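PDB 1I78: protease VII from Escherichia coli, which acts as an outer-membrane protease of the omptin family, a beta-barrel enzyme that hydrolyses peptide bonds in polypeptide substrates. Local coordinates for residues N13-L18 with K246-G251; E111-I116 with T197-G202; I56-D59 with S65-A68. The protein carries 3 engineered substitutions. One frame throughout, in Å; residues are numbered along the deposited sequence.

Overall arrangement
Followed from the N terminus, the chain shows how one curled antiparallel sheet is held both along its strands and across its interior. Residues 13-18 of strand 12-31 open interaction 1, whose partner on strand 245-267 comes so late that the loop it closes encloses both other contacts. Interaction 3 comes next, closing the turn end of the long hairpin of strands 37-58 and 64-85; Asn57 also pairs with Asn13 of interaction 1. Only then does interaction 2 open, from strand 97-119 to strand 192-213, in series with interaction 3, while Asn115 N bonds to Gly67 O. Interaction 3 is neighbour pairing; interactions 1 and 2 join strands that are not adjacent.

Interaction 1: residues N13-L18 with K246-G251; sequences NADISL and KVYVEG
Asp15 and Tyr248 illustrate how strands that are not neighbours in a barrel can still be joined by polar side chains, here a far-reaching tyrosine and a short acid. The phenol of Tyr248 extends from strand 245-267 to strand 12-31 and donates from OH to Asp15 OD1 at 2.6 Å. It uses the syn lone pair of that oxygen, the one on the side of OD2, which lies 3.5 Å from the same OH. The carboxylate approaches the edge of the ring, with OD1 near the ring plane, yet the two flat groups are turned 67° against each other. Asp15 gets there because its CG lies anti to the backbone N (chi1 -168°), which places the carboxylate beside the phenol oxygen.

Ser17 completes the close part: its CB stands 3.4 Å from Tyr248 OH, while its OG is hydrogen-bonded to Thr290 of strand 272-296, the strand that lies between these two. Beyond this small cluster the contact is loose. The nearest alpha carbons, those of Ser17 and Tyr248, are still 8.9 Å apart, and Ile16, Leu18, Val247 and Val249 lie on the surface, where they may face lipid. Polar groups turned inward and apolar ones outward, with a bond that passes over the intervening strand on the inner side, are characteristic of a transmembrane beta-barrel such as that of the omptins.

Interaction 2: residues E111-I116 with T197-G202; sequences EFDLNI and TFKYSG
Asp113 and Lys199 meet inside the omptin beta-barrel and show how a single ion pair can link two non-adjacent strands across part of the interior. Strands 97-119 and 192-213 are separated in the sheet by strands 126-149 and 169-189, and the two side chains meet from opposite directions.

Along the second segment, Thr197 comes first, its OG1 hydrogen-bonded to Thr184 OG1 of the adjoining strand. Phe198 then turns to the surface and packs on Val233. The contact proper belongs to Lys199. With CG anti to its carbonyl carbon (chi1 -66°) and every bond beyond CG extended, the chain carries its ammonium far from its own strand, up to Asp113. Tyr200 returns to the outside, where its ring meets that of Tyr231, and Ser201 points back inward, its OG bound to Pro179 O, before the chain changes direction at Gly202.

The ion pair has company. Tyr180 OH is hydrogen-bonded to Asp113 OD2 and weakly to Lys199 NZ, and Gln135 NE2 makes a weak bond to Asp113 OD1. The hydrogen bonds probably help keep Asp113 ionised, and Glu111, whose OE1 lies 5.4 Å from Lys199 NZ without contact, may favour the protonated lysine. Within this network, Lys199 NZ donates to Asp113 OD1 at 2.9 Å in a salt bridge, meeting that oxygen nearly along its C-O axis.

Interaction 3: residues I56-D59 with S65-A68; sequences INWD and SIGA
Ser65 OG donates to Asp59 OD1 at 2.6 Å, taking its anti lone pair, away from OD2; the same OG is hydrogen-bonded to Trp119 NE1. Four backbone bonds follow. Ile56 and Ala68 exchange one in each direction, as do Trp58 and Ile66, and the N-H...O angle from Trp58 N to Ile66 O is 178°, almost straight. Between these hydrogen-bonded pairs sits the non-hydrogen-bonded pair Asn57 and Gly67. Here Asn57 OD1 comes within 3.9 Å of Gly67 CA, while its ND2 binds Asn13 OD1 on the neighbouring strand.

Packing is carried by the opposite face of the sheet, on which Ile56, Trp58, Ile66 and Ala68 lie. Trp58 CG lies anti to its carbonyl carbon (chi1 -67°), which turns the CE3 edge of the indole to the partner backbone, 3.4 Å from Ile66 O, with Ala68 CB near the plane 4.2 Å from CZ3. Ile56 CG2 covers one ring face toward the rim, 3.8 Å above the plane; Ile66 CG2, 4.1 Å from CE3, sits well off it on the other side. The strand axes run 165° apart, as expected of an antiparallel beta-hairpin whose two arms are consecutive staves of the omptin barrel.

Interaction 1: residues N13-L18 with K246-G251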
ATOM      1  N   ASN A  13      -3.835 -21.015  16.163  1.00 52.83           N
ATOM      2  CA  ASN A  13      -2.674 -20.273  16.612  1.00 51.22           C
ATOM      3  C   ASN A  13      -2.944 -18.808  16.363  1.00 50.01           C
ATOM      4  O   ASN A  13      -3.594 -18.455  15.389  1.00 50.06           O
ATOM      5  CB  ASN A  13      -1.401 -20.735  15.885  1.00 52.18           C
ATOM      6  CG  ASN A  13      -1.342 -20.291  14.440  1.00 51.64           C
ATOM      7  OD1 ASN A  13      -1.241 -19.105  14.145  1.00 51.83           O
ATOM      8  ND2 ASN A  13      -1.392 -21.249  13.531  1.00 52.88           N
ATOM      9  N   ALA A  14      -2.478 -17.968  17.278  1.00 49.79           N
ATOM     10  CA  ALA A  14      -2.667 -16.529  17.174  1.00 48.91           C
ATOM     11  C   ALA A  14      -1.304 -15.886  16.935  1.00 48.81           C
ATOM     12  O   ALA A  14      -0.268 -16.451  17.285  1.00 47.98           O
ATOM     13  CB  ALA A  14      -3.297 -15.992  18.448  1.00 47.43           C
ATOM     14  N   ASP A  15      -1.316 -14.696  16.349  1.00 47.64           N
ATOM     15  CA  ASP A  15      -0.090 -13.997  16.025  1.00 46.61           C
ATOM     16  C   ASP A  15      -0.285 -12.508  16.275  1.00 44.69           C
ATOM     17  O   ASP A  15      -1.122 -11.878  15.636  1.00 41.49           O
ATOM     18  CB  ASP A  15       0.225 -14.240  14.548  1.00 51.05           C
ATOM     19  CG  ASP A  15       1.620 -13.807  14.162  1.00 56.39           C
ATOM     20  OD1 ASP A  15       2.027 -12.681  14.537  1.00 60.06           O
ATOM     21  OD2 ASP A  15       2.303 -14.594  13.466  1.00 58.77           O
ATOM     22  N   ILE A  16       0.488 -11.957  17.205  1.00 42.48           N
ATOM     23  CA  ILE A  16       0.406 -10.538  17.525  1.00 43.43           C
ATOM     24  C   ILE A  16       1.804  -9.941  17.408  1.00 43.53           C
ATOM     25  O   ILE A  16       2.777 -10.522  17.894  1.00 43.34           O
ATOM     26  CB  ILE A  16      -0.116 -10.314  18.960  1.00 45.92           C
ATOM     27  CG1 ILE A  16      -0.317  -8.821  19.215  1.00 45.47           C
ATOM     28  CG2 ILE A  16       0.874 -10.874  19.978  1.00 48.60           C
ATOM     29  CD1 ILE A  16      -1.396  -8.202  18.363  1.00 46.22           C
ATOM     30  N   SER A  17       1.925  -8.794  16.754  1.00 42.01           N
ATOM     31  CA  SER A  17       3.245  -8.201  16.618  1.00 41.67           C
ATOM     32  C   SER A  17       3.208  -6.697  16.463  1.00 42.04           C
ATOM     33  O   SER A  17       2.164  -6.112  16.171  1.00 41.68           O
ATOM     34  CB  SER A  17       3.990  -8.811  15.429  1.00 41.40           C
ATOM     35  OG  SER A  17       3.545  -8.271  14.197  1.00 41.39           O
ATOM     36  N   LEU A  18       4.367  -6.082  16.673  1.00 41.91           N
ATOM     37  CA  LEU A  18       4.515  -4.641  16.567  1.00 40.64           C
ATOM     38  C   LEU A  18       5.628  -4.305  15.599  1.00 38.92           C
ATOM     39  O   LEU A  18       6.520  -5.114  15.350  1.00 35.52           O
ATOM     40  CB  LEU A  18       4.829  -4.039  17.933  1.00 42.13           C
ATOM     41  CG  LEU A  18       3.678  -4.137  18.936  1.00 46.64           C
ATOM     42  CD1 LEU A  18       4.091  -3.527  20.275  1.00 46.28           C
ATOM     43  CD2 LEU A  18       2.461  -3.413  18.365  1.00 47.52           C
ATOM     44  N   LYS A 246       6.323 -19.185  19.675  1.00 51.23           N
ATOM     45  CA  LYS A 246       7.433 -18.777  18.828  1.00 48.47           C
ATOM     46  C   LYS A 246       7.665 -17.279  18.809  1.00 47.60           C
ATOM     47  O   LYS A 246       6.779 -16.498  18.473  1.00 49.11           O
ATOM     48  CB  LYS A 246       7.239 -19.252  17.393  1.00 47.99           C
ATOM     49  CG  LYS A 246       8.405 -18.847  16.483  1.00 50.93           C
ATOM     50  CD  LYS A 246       8.367 -19.475  15.082  1.00 49.86           C
ATOM     51  CE  LYS A 246       7.375 -18.785  14.163  1.00 49.72           C
ATOM     52  NZ  LYS A 246       7.518 -19.254  12.752  1.00 50.60           N
ATOM     53  N   VAL A 247       8.864 -16.871  19.186  1.00 44.90           N
ATOM     54  CA  VAL A 247       9.184 -15.462  19.153  1.00 43.28           C
ATOM     55  C   VAL A 247       9.794 -15.289  17.754  1.00 42.26           C
ATOM     56  O   VAL A 247      10.615 -16.106  17.312  1.00 41.87           O
ATOM     57  CB  VAL A 247      10.156 -15.091  20.304  1.00 42.80           C
ATOM     58  CG1 VAL A 247      11.602 -15.180  19.853  1.00 42.14           C
ATOM     59  CG2 VAL A 247       9.809 -13.719  20.835  1.00 43.77           C
ATOM     60  N   TYR A 248       9.367 -14.258  17.039  1.00 40.13           N
ATOM     61  CA  TYR A 248       9.857 -14.068  15.684  1.00 38.06           C
ATOM     62  C   TYR A 248      10.012 -12.618  15.229  1.00 35.97           C
ATOM     63  O   TYR A 248       9.461 -11.680  15.818  1.00 34.22           O
ATOM     64  CB  TYR A 248       8.934 -14.804  14.708  1.00 38.85           C
ATOM     65  CG  TYR A 248       7.679 -14.032  14.396  1.00 41.07           C
ATOM     66  CD1 TYR A 248       7.672 -13.049  13.401  1.00 41.77           C
ATOM     67  CD2 TYR A 248       6.515 -14.226  15.143  1.00 42.81           C
ATOM     68  CE1 TYR A 248       6.536 -12.269  13.163  1.00 42.69           C
ATOM     69  CE2 TYR A 248       5.371 -13.455  14.914  1.00 44.34           C
ATOM     70  CZ  TYR A 248       5.394 -12.477  13.922  1.00 44.57           C
ATOM     71  OH  TYR A 248       4.279 -11.707  13.703  1.00 44.85           O
ATOM     72  N   VAL A 249      10.750 -12.475  14.139  1.00 34.42           N
ATOM     73  CA  VAL A 249      11.043 -11.187  13.538  1.00 33.05           C
ATOM     74  C   VAL A 249      10.751 -11.329  12.029  1.00 34.49           C
ATOM     75  O   VAL A 249      11.009 -12.385  11.432  1.00 32.79           O
ATOM     76  CB  VAL A 249      12.540 -10.827  13.867  1.00 33.35           C
ATOM     77  CG1 VAL A 249      13.412 -10.825  12.615  1.00 29.75           C
ATOM     78  CG2 VAL A 249      12.593  -9.517  14.647  1.00 28.78           C
ATOM     79  N   GLU A 250      10.182 -10.295  11.412  1.00 34.53           N
ATOM     80  CA  GLU A 250       9.853 -10.398   9.992  1.00 34.68           C
ATOM     81  C   GLU A 250      10.016  -9.125   9.186  1.00 31.63           C
ATOM     82  O   GLU A 250       9.894  -8.024   9.721  1.00 31.39           O
ATOM     83  CB  GLU A 250       8.406 -10.915   9.799  1.00 37.44           C
ATOM     84  CG  GLU A 250       8.048 -11.138   8.327  1.00 42.69           C
ATOM     85  CD  GLU A 250       6.719 -11.837   8.106  1.00 50.86           C
ATOM     86  OE1 GLU A 250       5.661 -11.207   8.340  1.00 53.50           O
ATOM     87  OE2 GLU A 250       6.735 -13.024   7.688  1.00 54.96           O
ATOM     88  N   GLY A 251      10.284  -9.311   7.894  1.00 28.11           N
ATOM     89  CA  GLY A 251      10.438  -8.212   6.962  1.00 28.45           C
ATOM     90  C   GLY A 251       9.620  -8.464   5.699  1.00 30.89           C
ATOM     91  O   GLY A 251       9.743  -9.517   5.052  1.00 30.11           O
TER

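Interaction 2: residues E111-I116 with T197-G202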
ATOM      1  N   GLU A 111      -5.032  -2.656   6.899  1.00 34.66           N
ATOM      2  CA  GLU A 111      -5.168  -3.757   5.973  1.00 36.24           C
ATOM      3  C   GLU A 111      -5.700  -5.025   6.649  1.00 37.26           C
ATOM      4  O   GLU A 111      -5.368  -5.338   7.796  1.00 37.04           O
ATOM      5  CB  GLU A 111      -3.801  -4.023   5.330  1.00 37.32           C
ATOM      6  CG  GLU A 111      -3.743  -5.117   4.274  1.00 42.18           C
ATOM      7  CD  GLU A 111      -3.214  -6.447   4.803  1.00 47.88           C
ATOM      8  OE1 GLU A 111      -2.492  -7.126   4.038  1.00 49.44           O
ATOM      9  OE2 GLU A 111      -3.522  -6.825   5.967  1.00 49.95           O
ATOM     10  N   PHE A 112      -6.561  -5.738   5.944  1.00 36.93           N
ATOM     11  CA  PHE A 112      -7.069  -6.981   6.471  1.00 38.48           C
ATOM     12  C   PHE A 112      -6.849  -7.953   5.334  1.00 39.12           C
ATOM     13  O   PHE A 112      -6.721  -7.543   4.175  1.00 39.76           O
ATOM     14  CB  PHE A 112      -8.541  -6.864   6.882  1.00 37.24           C
ATOM     15  CG  PHE A 112      -9.510  -6.849   5.741  1.00 40.05           C
ATOM     16  CD1 PHE A 112      -9.867  -8.035   5.094  1.00 39.32           C
ATOM     17  CD2 PHE A 112     -10.114  -5.652   5.348  1.00 37.92           C
ATOM     18  CE1 PHE A 112     -10.813  -8.024   4.079  1.00 40.78           C
ATOM     19  CE2 PHE A 112     -11.055  -5.627   4.343  1.00 37.69           C
ATOM     20  CZ  PHE A 112     -11.413  -6.813   3.702  1.00 41.06           C
ATOM     21  N   ASP A 113      -6.793  -9.235   5.663  1.00 39.44           N
ATOM     22  CA  ASP A 113      -6.526 -10.259   4.675  1.00 39.13           C
ATOM     23  C   ASP A 113      -7.151 -11.589   5.108  1.00 39.34           C
ATOM     24  O   ASP A 113      -6.954 -12.045   6.237  1.00 40.22           O
ATOM     25  CB  ASP A 113      -5.003 -10.371   4.535  1.00 39.17           C
ATOM     26  CG  ASP A 113      -4.563 -11.483   3.616  1.00 42.78           C
ATOM     27  OD1 ASP A 113      -3.351 -11.751   3.593  1.00 46.64           O
ATOM     28  OD2 ASP A 113      -5.393 -12.091   2.916  1.00 45.65           O
ATOM     29  N   LEU A 114      -7.921 -12.191   4.207  1.00 38.95           N
ATOM     30  CA  LEU A 114      -8.571 -13.476   4.457  1.00 38.23           C
ATOM     31  C   LEU A 114      -8.021 -14.424   3.409  1.00 36.88           C
ATOM     32  O   LEU A 114      -8.031 -14.099   2.221  1.00 37.83           O
ATOM     33  CB  LEU A 114     -10.091 -13.357   4.299  1.00 39.84           C
ATOM     34  CG  LEU A 114     -10.793 -12.374   5.245  1.00 44.99           C
ATOM     35  CD1 LEU A 114     -12.257 -12.226   4.837  1.00 45.29           C
ATOM     36  CD2 LEU A 114     -10.681 -12.867   6.694  1.00 44.45           C
ATOM     37  N   ASN A 115      -7.550 -15.593   3.832  1.00 33.78           N
ATOM     38  CA  ASN A 115      -6.979 -16.530   2.877  1.00 34.05           C
ATOM     39  C   ASN A 115      -7.162 -18.021   3.217  1.00 33.85           C
ATOM     40  O   ASN A 115      -7.629 -18.383   4.288  1.00 31.88           O
ATOM     41  CB  ASN A 115      -5.494 -16.223   2.753  1.00 34.76           C
ATOM     42  CG  ASN A 115      -4.762 -16.425   4.062  1.00 37.46           C
ATOM     43  OD1 ASN A 115      -4.328 -17.530   4.377  1.00 36.49           O
ATOM     44  ND2 ASN A 115      -4.649 -15.358   4.852  1.00 40.88           N
ATOM     45  N   ILE A 116      -6.798 -18.879   2.272  1.00 34.01           N
ATOM     46  CA  ILE A 116      -6.858 -20.314   2.478  1.00 36.57           C
ATOM     47  C   ILE A 116      -5.505 -20.856   2.039  1.00 36.86           C
ATOM     48  O   ILE A 116      -4.882 -20.323   1.118  1.00 36.98           O
ATOM     49  CB  ILE A 116      -7.986 -20.996   1.650  1.00 38.82           C
ATOM     50  CG1 ILE A 116      -7.780 -20.730   0.161  1.00 40.82           C
ATOM     51  CG2 ILE A 116      -9.351 -20.480   2.097  1.00 38.24           C
ATOM     52  CD1 ILE A 116      -8.943 -21.138  -0.699  1.00 41.97           C
ATOM     53  N   THR A 197       7.074 -15.989   2.477  1.00 40.02           N
ATOM     54  CA  THR A 197       5.782 -15.918   1.835  1.00 37.46           C
ATOM     55  C   THR A 197       5.858 -15.038   0.604  1.00 37.25           C
ATOM     56  O   THR A 197       6.454 -13.959   0.629  1.00 35.96           O
ATOM     57  CB  THR A 197       4.729 -15.339   2.771  1.00 38.39           C
ATOM     58  OG1 THR A 197       4.555 -16.210   3.894  1.00 41.46           O
ATOM     59  CG2 THR A 197       3.406 -15.194   2.042  1.00 37.74           C
ATOM     60  N   PHE A 198       5.243 -15.509  -0.474  1.00 37.40           N
ATOM     61  CA  PHE A 198       5.204 -14.769  -1.723  1.00 36.27           C
ATOM     62  C   PHE A 198       3.782 -14.614  -2.232  1.00 33.75           C
ATOM     63  O   PHE A 198       3.028 -15.571  -2.246  1.00 34.05           O
ATOM     64  CB  PHE A 198       6.047 -15.482  -2.766  1.00 40.42           C
ATOM     65  CG  PHE A 198       7.496 -15.576  -2.394  1.00 46.60           C
ATOM     66  CD1 PHE A 198       7.912 -16.441  -1.381  1.00 47.71           C
ATOM     67  CD2 PHE A 198       8.448 -14.775  -3.034  1.00 47.86           C
ATOM     68  CE1 PHE A 198       9.259 -16.512  -1.007  1.00 48.70           C
ATOM     69  CE2 PHE A 198       9.798 -14.836  -2.671  1.00 49.21           C
ATOM     70  CZ  PHE A 198      10.202 -15.710  -1.652  1.00 49.03           C
ATOM     71  N   LYS A 199       3.410 -13.402  -2.634  1.00 30.81           N
ATOM     72  CA  LYS A 199       2.075 -13.173  -3.165  1.00 29.10           C
ATOM     73  C   LYS A 199       2.151 -12.489  -4.507  1.00 29.67           C
ATOM     74  O   LYS A 199       3.068 -11.723  -4.764  1.00 28.22           O
ATOM     75  CB  LYS A 199       1.227 -12.306  -2.229  1.00 24.21           C
ATOM     76  CG  LYS A 199       0.919 -12.966  -0.942  1.00 27.77           C
ATOM     77  CD  LYS A 199       0.170 -12.055   0.007  1.00 29.69           C
ATOM     78  CE  LYS A 199      -0.002 -12.758   1.367  1.00 29.76           C
ATOM     79  NZ  LYS A 199      -0.786 -11.957   2.339  1.00 29.44           N
ATOM     80  N   TYR A 200       1.157 -12.772  -5.343  1.00 31.40           N
ATOM     81  CA  TYR A 200       1.032 -12.202  -6.667  1.00 30.46           C
ATOM     82  C   TYR A 200      -0.428 -11.938  -6.999  1.00 32.17           C
ATOM     83  O   TYR A 200      -1.318 -12.684  -6.584  1.00 31.09           O
ATOM     84  CB  TYR A 200       1.572 -13.149  -7.727  1.00 32.11           C
ATOM     85  CG  TYR A 200       1.239 -12.673  -9.128  1.00 36.50           C
ATOM     86  CD1 TYR A 200       1.896 -11.567  -9.678  1.00 38.28           C
ATOM     87  CD2 TYR A 200       0.233 -13.294  -9.888  1.00 36.96           C
ATOM     88  CE1 TYR A 200       1.566 -11.087 -10.942  1.00 41.00           C
ATOM     89  CE2 TYR A 200      -0.108 -12.817 -11.158  1.00 37.58           C
ATOM     90  CZ  TYR A 200       0.563 -11.710 -11.671  1.00 40.17           C
ATOM     91  OH  TYR A 200       0.221 -11.188 -12.890  1.00 44.11           O
ATOM     92  N   SER A 201      -0.668 -10.883  -7.768  1.00 31.60           N
ATOM     93  CA  SER A 201      -2.012 -10.550  -8.192  1.00 31.15           C
ATOM     94  C   SER A 201      -2.008  -9.794  -9.506  1.00 32.64           C
ATOM     95  O   SER A 201      -1.127  -8.970  -9.770  1.00 31.89           O
ATOM     96  CB  SER A 201      -2.730  -9.712  -7.140  1.00 31.01           C
ATOM     97  OG  SER A 201      -4.033  -9.383  -7.600  1.00 31.58           O
ATOM     98  N   GLY A 202      -2.996 -10.083 -10.342  1.00 33.31           N
ATOM     99  CA  GLY A 202      -3.100  -9.382 -11.608  1.00 34.92           C
ATOM    100  C   GLY A 202      -4.497  -8.816 -11.677  1.00 35.07           C
ATOM    101  O   GLY A 202      -4.933  -8.292 -12.695  1.00 35.37           O
TER

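Interaction 3: residues I56-D59 with S65-A68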
ATOM      1  N   ILE A  56      -4.952 -14.791  12.925  1.00 44.73           N
ATOM      2  CA  ILE A  56      -5.581 -15.927  13.560  1.00 44.94           C
ATOM      3  C   ILE A  56      -5.572 -17.012  12.501  1.00 44.71           C
ATOM      4  O   ILE A  56      -6.049 -16.805  11.383  1.00 42.26           O
ATOM      5  CB  ILE A  56      -7.025 -15.608  13.991  1.00 47.17           C
ATOM      6  CG1 ILE A  56      -7.019 -14.381  14.908  1.00 49.31           C
ATOM      7  CG2 ILE A  56      -7.627 -16.803  14.738  1.00 47.21           C
ATOM      8  CD1 ILE A  56      -8.382 -13.770  15.146  1.00 53.12           C
ATOM      9  N   ASN A  57      -4.998 -18.157  12.849  1.00 43.81           N
ATOM     10  CA  ASN A  57      -4.923 -19.266  11.922  1.00 45.41           C
ATOM     11  C   ASN A  57      -5.631 -20.502  12.443  1.00 46.00           C
ATOM     12  O   ASN A  57      -5.433 -20.918  13.593  1.00 45.85           O
ATOM     13  CB  ASN A  57      -3.463 -19.601  11.620  1.00 46.95           C
ATOM     14  CG  ASN A  57      -2.799 -18.571  10.719  1.00 48.91           C
ATOM     15  OD1 ASN A  57      -3.088 -18.501   9.518  1.00 47.31           O
ATOM     16  ND2 ASN A  57      -1.906 -17.762  11.298  1.00 49.23           N
ATOM     17  N   TRP A  58      -6.465 -21.080  11.584  1.00 46.50           N
ATOM     18  CA  TRP A  58      -7.203 -22.292  11.913  1.00 47.20           C
ATOM     19  C   TRP A  58      -6.639 -23.396  11.033  1.00 47.13           C
ATOM     20  O   TRP A  58      -6.801 -23.357   9.818  1.00 47.07           O
ATOM     21  CB  TRP A  58      -8.701 -22.125  11.608  1.00 48.24           C
ATOM     22  CG  TRP A  58      -9.446 -21.131  12.471  1.00 51.64           C
ATOM     23  CD1 TRP A  58     -10.069 -21.384  13.666  1.00 54.37           C
ATOM     24  CD2 TRP A  58      -9.706 -19.744  12.175  1.00 52.97           C
ATOM     25  NE1 TRP A  58     -10.707 -20.248  14.127  1.00 52.18           N
ATOM     26  CE2 TRP A  58     -10.501 -19.229  13.234  1.00 52.95           C
ATOM     27  CE3 TRP A  58      -9.347 -18.888  11.119  1.00 52.80           C
ATOM     28  CZ2 TRP A  58     -10.948 -17.896  13.263  1.00 52.93           C
ATOM     29  CZ3 TRP A  58      -9.793 -17.558  11.150  1.00 53.47           C
ATOM     30  CH2 TRP A  58     -10.586 -17.079  12.217  1.00 52.72           C
ATOM     31  N   ASP A  59      -5.946 -24.361  11.631  1.00 48.82           N
ATOM     32  CA  ASP A  59      -5.410 -25.477  10.854  1.00 50.57           C
ATOM     33  C   ASP A  59      -6.424 -26.628  10.910  1.00 51.14           C
ATOM     34  O   ASP A  59      -6.206 -27.633  11.588  1.00 51.08           O
ATOM     35  CB  ASP A  59      -4.059 -25.935  11.407  1.00 51.15           C
ATOM     36  CG  ASP A  59      -2.980 -24.865  11.296  1.00 53.94           C
ATOM     37  OD1 ASP A  59      -2.865 -24.193  10.242  1.00 52.72           O
ATOM     38  OD2 ASP A  59      -2.227 -24.703  12.275  1.00 57.67           O
ATOM     39  N   SER A  65      -5.707 -24.814   5.658  1.00 40.02           N
ATOM     40  CA  SER A  65      -5.853 -23.890   6.784  1.00 40.57           C
ATOM     41  C   SER A  65      -6.603 -22.628   6.330  1.00 40.85           C
ATOM     42  O   SER A  65      -6.604 -22.285   5.146  1.00 41.24           O
ATOM     43  CB  SER A  65      -4.486 -23.465   7.329  1.00 40.56           C
ATOM     44  OG  SER A  65      -3.758 -24.550   7.873  1.00 44.21           O
ATOM     45  N   ILE A  66      -7.258 -21.959   7.272  1.00 40.24           N
ATOM     46  CA  ILE A  66      -7.960 -20.718   6.980  1.00 40.49           C
ATOM     47  C   ILE A  66      -7.279 -19.672   7.844  1.00 41.10           C
ATOM     48  O   ILE A  66      -6.867 -19.956   8.978  1.00 42.40           O
ATOM     49  CB  ILE A  66      -9.455 -20.756   7.379  1.00 41.99           C
ATOM     50  CG1 ILE A  66     -10.169 -21.883   6.639  1.00 43.31           C
ATOM     51  CG2 ILE A  66     -10.108 -19.405   7.078  1.00 38.77           C
ATOM     52  CD1 ILE A  66      -9.901 -21.893   5.157  1.00 47.42           C
ATOM     53  N   GLY A  67      -7.152 -18.465   7.314  1.00 39.73           N
ATOM     54  CA  GLY A  67      -6.511 -17.421   8.075  1.00 36.62           C
ATOM     55  C   GLY A  67      -7.100 -16.056   7.837  1.00 36.20           C
ATOM     56  O   GLY A  67      -7.575 -15.751   6.746  1.00 35.36           O
ATOM     57  N   ALA A  68      -7.068 -15.242   8.885  1.00 35.32           N
ATOM     58  CA  ALA A  68      -7.553 -13.876   8.846  1.00 36.31           C
ATOM     59  C   ALA A  68      -6.416 -13.059   9.438  1.00 36.39           C
ATOM     60  O   ALA A  68      -5.870 -13.411  10.476  1.00 35.31           O
ATOM     61  CB  ALA A  68      -8.810 -13.722   9.699  1.00 36.27           C
TER